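Local atomic coordinates of gram-negative insecticidal protein (Chromobacterium piscinae, PDB entry 6FBM), a protein that acts as an insecticidal toxin of the membrane attack complex/perforin (MACPF) type and probably forms pores in target membranes. Residues A[205-209]-A[210-214]; A[220-223]-A[224-228]. One frame throughout, in Å; residues are numbered along the deposited sequence.

Contact 1. Residues A[205-209]-A[210-214]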
# COMPACT_ATOMS: atom_id res chain seq x y z
N SER A 205 37.18 3.29 -12.60
CA SER A 205 36.44 4.33 -11.90
C SER A 205 34.98 3.92 -11.81
O SER A 205 34.39 3.97 -10.71
CB SER A 205 36.59 5.67 -12.60
OG SER A 205 35.92 6.68 -11.87
N TYR A 206 34.40 3.48 -12.93
CA TYR A 206 33.02 3.01 -12.93
C TYR A 206 32.86 1.86 -11.95
O TYR A 206 31.98 1.89 -11.11
CB TYR A 206 32.54 2.59 -14.34
CG TYR A 206 31.20 1.93 -14.28
CD1 TYR A 206 30.04 2.67 -14.11
CD2 TYR A 206 31.09 0.52 -14.32
CE1 TYR A 206 28.81 2.04 -14.00
CE2 TYR A 206 29.86 -0.11 -14.21
CZ TYR A 206 28.74 0.65 -14.05
OH TYR A 206 27.55 0.02 -13.94
N LYS A 207 33.71 0.85 -12.05
CA LYS A 207 33.60 -0.34 -11.19
C LYS A 207 33.76 -0.07 -9.71
O LYS A 207 33.13 -0.74 -8.91
CB LYS A 207 34.56 -1.44 -11.63
CG LYS A 207 34.07 -2.12 -12.88
CD LYS A 207 35.01 -3.24 -13.32
CE LYS A 207 34.40 -3.97 -14.51
NZ LYS A 207 35.45 -4.80 -15.17
N ALA A 208 34.59 0.89 -9.34
CA ALA A 208 34.73 1.29 -7.93
C ALA A 208 33.49 2.03 -7.46
O ALA A 208 33.06 1.88 -6.31
CB ALA A 208 35.95 2.17 -7.74
N LEU A 209 32.92 2.81 -8.36
CA LEU A 209 31.75 3.60 -8.06
C LEU A 209 30.56 2.75 -7.68
O LEU A 209 29.88 3.02 -6.70
CB LEU A 209 31.41 4.44 -9.29
CG LEU A 209 30.54 5.62 -9.16
CD1 LEU A 209 31.01 6.59 -8.09
CD2 LEU A 209 30.56 6.33 -10.51
N VAL A 210 30.33 1.71 -8.45
CA VAL A 210 29.27 0.76 -8.21
C VAL A 210 29.65 -0.39 -7.29
O VAL A 210 28.84 -1.24 -7.02
CB VAL A 210 28.70 0.21 -9.56
CG1 VAL A 210 28.31 1.37 -10.48
CG2 VAL A 210 29.60 -0.78 -10.23
N GLY A 211 30.89 -0.44 -6.85
CA GLY A 211 31.32 -1.43 -5.87
C GLY A 211 31.69 -2.78 -6.43
O GLY A 211 31.88 -3.71 -5.66
N GLU A 212 31.81 -2.91 -7.74
CA GLU A 212 32.32 -4.16 -8.30
C GLU A 212 33.80 -4.38 -7.97
O GLU A 212 34.25 -5.54 -7.84
CB GLU A 212 32.07 -4.25 -9.80
CG GLU A 212 30.60 -4.51 -10.14
CD GLU A 212 30.27 -4.22 -11.58
OE1 GLU A 212 31.18 -4.38 -12.44
OE2 GLU A 212 29.08 -3.88 -11.84
N ILE A 213 34.54 -3.28 -7.80
CA ILE A 213 35.83 -3.35 -7.13
C ILE A 213 35.82 -2.40 -5.94
O ILE A 213 35.05 -1.45 -5.90
CB ILE A 213 37.01 -3.06 -8.08
CG1 ILE A 213 36.98 -1.61 -8.61
CG2 ILE A 213 37.00 -4.03 -9.25
CD1 ILE A 213 38.11 -1.30 -9.55
N LYS A 214 36.68 -2.70 -4.97
CA LYS A 214 37.10 -1.68 -4.01
C LYS A 214 38.53 -1.35 -4.35
O LYS A 214 39.31 -2.24 -4.65
CB LYS A 214 36.98 -2.13 -2.55
CG LYS A 214 37.20 -0.98 -1.53
CD LYS A 214 38.51 -1.09 -0.73
CE LYS A 214 38.39 -1.90 0.54
NZ LYS A 214 39.68 -1.94 1.31

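Contact 2. Residues A[220-223]-A[224-228]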
# COMPACT_ATOMS: atom_id res chain seq x y z
N GLU A 220 48.13 2.79 -6.51
CA GLU A 220 48.35 3.36 -7.83
C GLU A 220 47.01 3.54 -8.54
O GLU A 220 46.77 4.58 -9.14
CB GLU A 220 49.32 2.47 -8.63
CG GLU A 220 49.64 2.93 -10.05
CD GLU A 220 50.32 4.30 -10.13
OE1 GLU A 220 50.64 4.96 -9.11
OE2 GLU A 220 50.53 4.74 -11.29
N MET A 221 46.13 2.54 -8.44
CA MET A 221 44.83 2.63 -9.08
C MET A 221 44.02 3.81 -8.53
O MET A 221 43.36 4.49 -9.30
CB MET A 221 44.05 1.33 -8.94
CG MET A 221 42.86 1.22 -9.90
SD MET A 221 42.21 -0.48 -9.98
CE MET A 221 41.84 -0.77 -8.24
N GLU A 222 44.10 4.06 -7.21
CA GLU A 222 43.40 5.21 -6.63
C GLU A 222 43.90 6.53 -7.22
O GLU A 222 43.10 7.42 -7.52
CB GLU A 222 43.55 5.27 -5.09
CG GLU A 222 42.84 6.48 -4.45
CD GLU A 222 42.98 6.48 -2.94
OE1 GLU A 222 44.11 6.59 -2.42
OE2 GLU A 222 41.94 6.41 -2.24
N LYS A 223 45.21 6.65 -7.36
CA LYS A 223 45.78 7.85 -7.92
C LYS A 223 45.23 8.04 -9.35
O LYS A 223 44.71 9.11 -9.67
CB LYS A 223 47.32 7.79 -7.89
CG LYS A 223 47.96 9.06 -8.41
CD LYS A 223 49.25 8.74 -9.20
CE LYS A 223 49.75 9.98 -9.90
NZ LYS A 223 50.64 9.65 -11.06
N GLN A 224 45.30 6.98 -10.15
CA GLN A 224 44.86 6.99 -11.55
C GLN A 224 43.39 7.36 -11.70
O GLN A 224 43.04 8.15 -12.58
CB GLN A 224 45.11 5.61 -12.23
CG GLN A 224 46.58 5.19 -12.41
CD GLN A 224 47.41 6.16 -13.28
OE1 GLN A 224 46.93 6.68 -14.27
NE2 GLN A 224 48.67 6.39 -12.88
N VAL A 225 42.55 6.81 -10.83
CA VAL A 225 41.10 7.07 -10.87
C VAL A 225 40.79 8.50 -10.38
O VAL A 225 39.94 9.17 -10.98
CB VAL A 225 40.29 5.98 -10.10
CG1 VAL A 225 38.88 6.44 -9.72
CG2 VAL A 225 40.22 4.70 -10.92
N ASN A 226 41.45 8.93 -9.31
CA ASN A 226 41.29 10.31 -8.81
C ASN A 226 41.64 11.34 -9.88
O ASN A 226 40.95 12.34 -10.05
CB ASN A 226 42.15 10.57 -7.56
CG ASN A 226 41.55 9.99 -6.29
OD1 ASN A 226 40.36 9.68 -6.22
ND2 ASN A 226 42.37 9.88 -5.25
N SER A 227 42.72 11.06 -10.59
CA SER A 227 43.18 11.89 -11.69
C SER A 227 42.14 11.97 -12.82
O SER A 227 41.84 13.04 -13.35
CB SER A 227 44.49 11.33 -12.22
OG SER A 227 45.13 12.27 -13.03
N PHE A 228 41.58 10.81 -13.17
CA PHE A 228 40.50 10.70 -14.16
C PHE A 228 39.29 11.55 -13.78
O PHE A 228 38.82 12.38 -14.55
CB PHE A 228 40.13 9.21 -14.36
CG PHE A 228 38.88 8.97 -15.15
CD1 PHE A 228 38.88 9.03 -16.53
CD2 PHE A 228 37.69 8.66 -14.50
CE1 PHE A 228 37.70 8.79 -17.25
CE2 PHE A 228 36.53 8.41 -15.21
CZ PHE A 228 36.53 8.49 -16.58

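Contact 1. Residues A[205-209]-A[210-214]
Val210 lays both methyls against Tyr206, one turn earlier in the chain: CG1 comes within 3.6 Å of Tyr206 CE1, meeting the ring obliquely, and CG2 reaches CE2 more loosely. Its chi1 of -53° sets CG1 beside its own backbone N and puts CG2 over the carbonyl oxygens of Tyr206 and Lys207. In the backbone, Val210 N donates a nearly straight 3.1 Å hydrogen bond to Tyr206 O. The phenol OH is held by Glu126, and Phe259 of helix 255-269 covers both Tyr206 and Val210. The chain then turns in a Schellman-type C-cap: Gly211 has positive phi, Glu212 N bonds back to Lys207 O and Gly211 N to Ala208 O, both weakly. A straighter bond to the same Lys207 O comes from Ile213 N at 3.1 Å, with the donor standing well above the carbonyl plane. The side chain of Ile213 folds back over the turn, its chi1 of 65° tucking CG1 between backbone N and carbonyl carbon and bringing it 3.9 Å from Lys207 CB and 4.0 Å from Ala208 CB. Ile213 O also takes a straight CA-H...O contact from Ala208 CA at 3.4 Å. Lys207 runs extended across Glu212, and Glu212 OE1 lies 3.7 Å from Lys207 CG; the ammonium of Lys207 is paired instead with Glu203 and makes a cation-pi contact with Phe73.

Contact 2. Residues A[220-223]-A[224-228]
Glu220 and Gln224, one turn apart on helix 220-230, are joined twice. At the backbone, Gln224 N bonds to Glu220 O at 3.0 Å; at the side chains, Gln224 NE2 reaches Glu220 OE2, also at 3.0 Å. Both chains bend at chi2 to make that second link, the glutamate at 60° and the glutamine at -60°. The amide comes from above the carboxylate, the two planes stand 51° apart, and the bond runs from an exposed Glu220 to a buried Gln224. Three further i to i+4 backbone bonds continue the regular alpha-helical pattern: Val225 N to Met221 O, Asn226 N to Glu222 O and Ser227 N to Lys223 O, each 2.9 Å. Of non-bonded contacts, Glu222 and Asn226 lie side by side and point the same way, with ND2 of Asn226 3.5 Å from CG of Glu222, that is, over the methylene rather than the carboxylate. That carboxylate turns back to the amide N of Gly218. The apolar pair is looser, Met221 CG and Val225 CG2 being 4.5 Å apart. Met221 and Val225 face helix 198-209, touching Met204 and Ser205 respectively, while Gln224 rests on the loop residues Ser195 and Gln196, and Phe228 enters the core between helix 198-209 and strand 179-187.

Contact 1 caps the C-terminal end of helix 198-209 and contact 2 spans most of the next helix, 220-230; their centres are 12 Å apart. They touch at two levels. Near the turn, Ile213 CD1 meets Met221 CE at 4.0 Å; deeper in, Ser205 of helix 198-209 packs against helix 220-230, its OG 3.7 Å from Val225 CG1 and its CB 3.7 Å from Phe228 CD2. Ser205 OG is also hydrogen-bonded to Tyr183 of strand 179-187 and to Arg229 of helix 220-230, joining helices and strand. In the chain, both helices fall between the paired strands 179-187 and 232-239, consistent with one of the helical clusters that in MACPF proteins are thought to unfold into membrane-spanning hairpins.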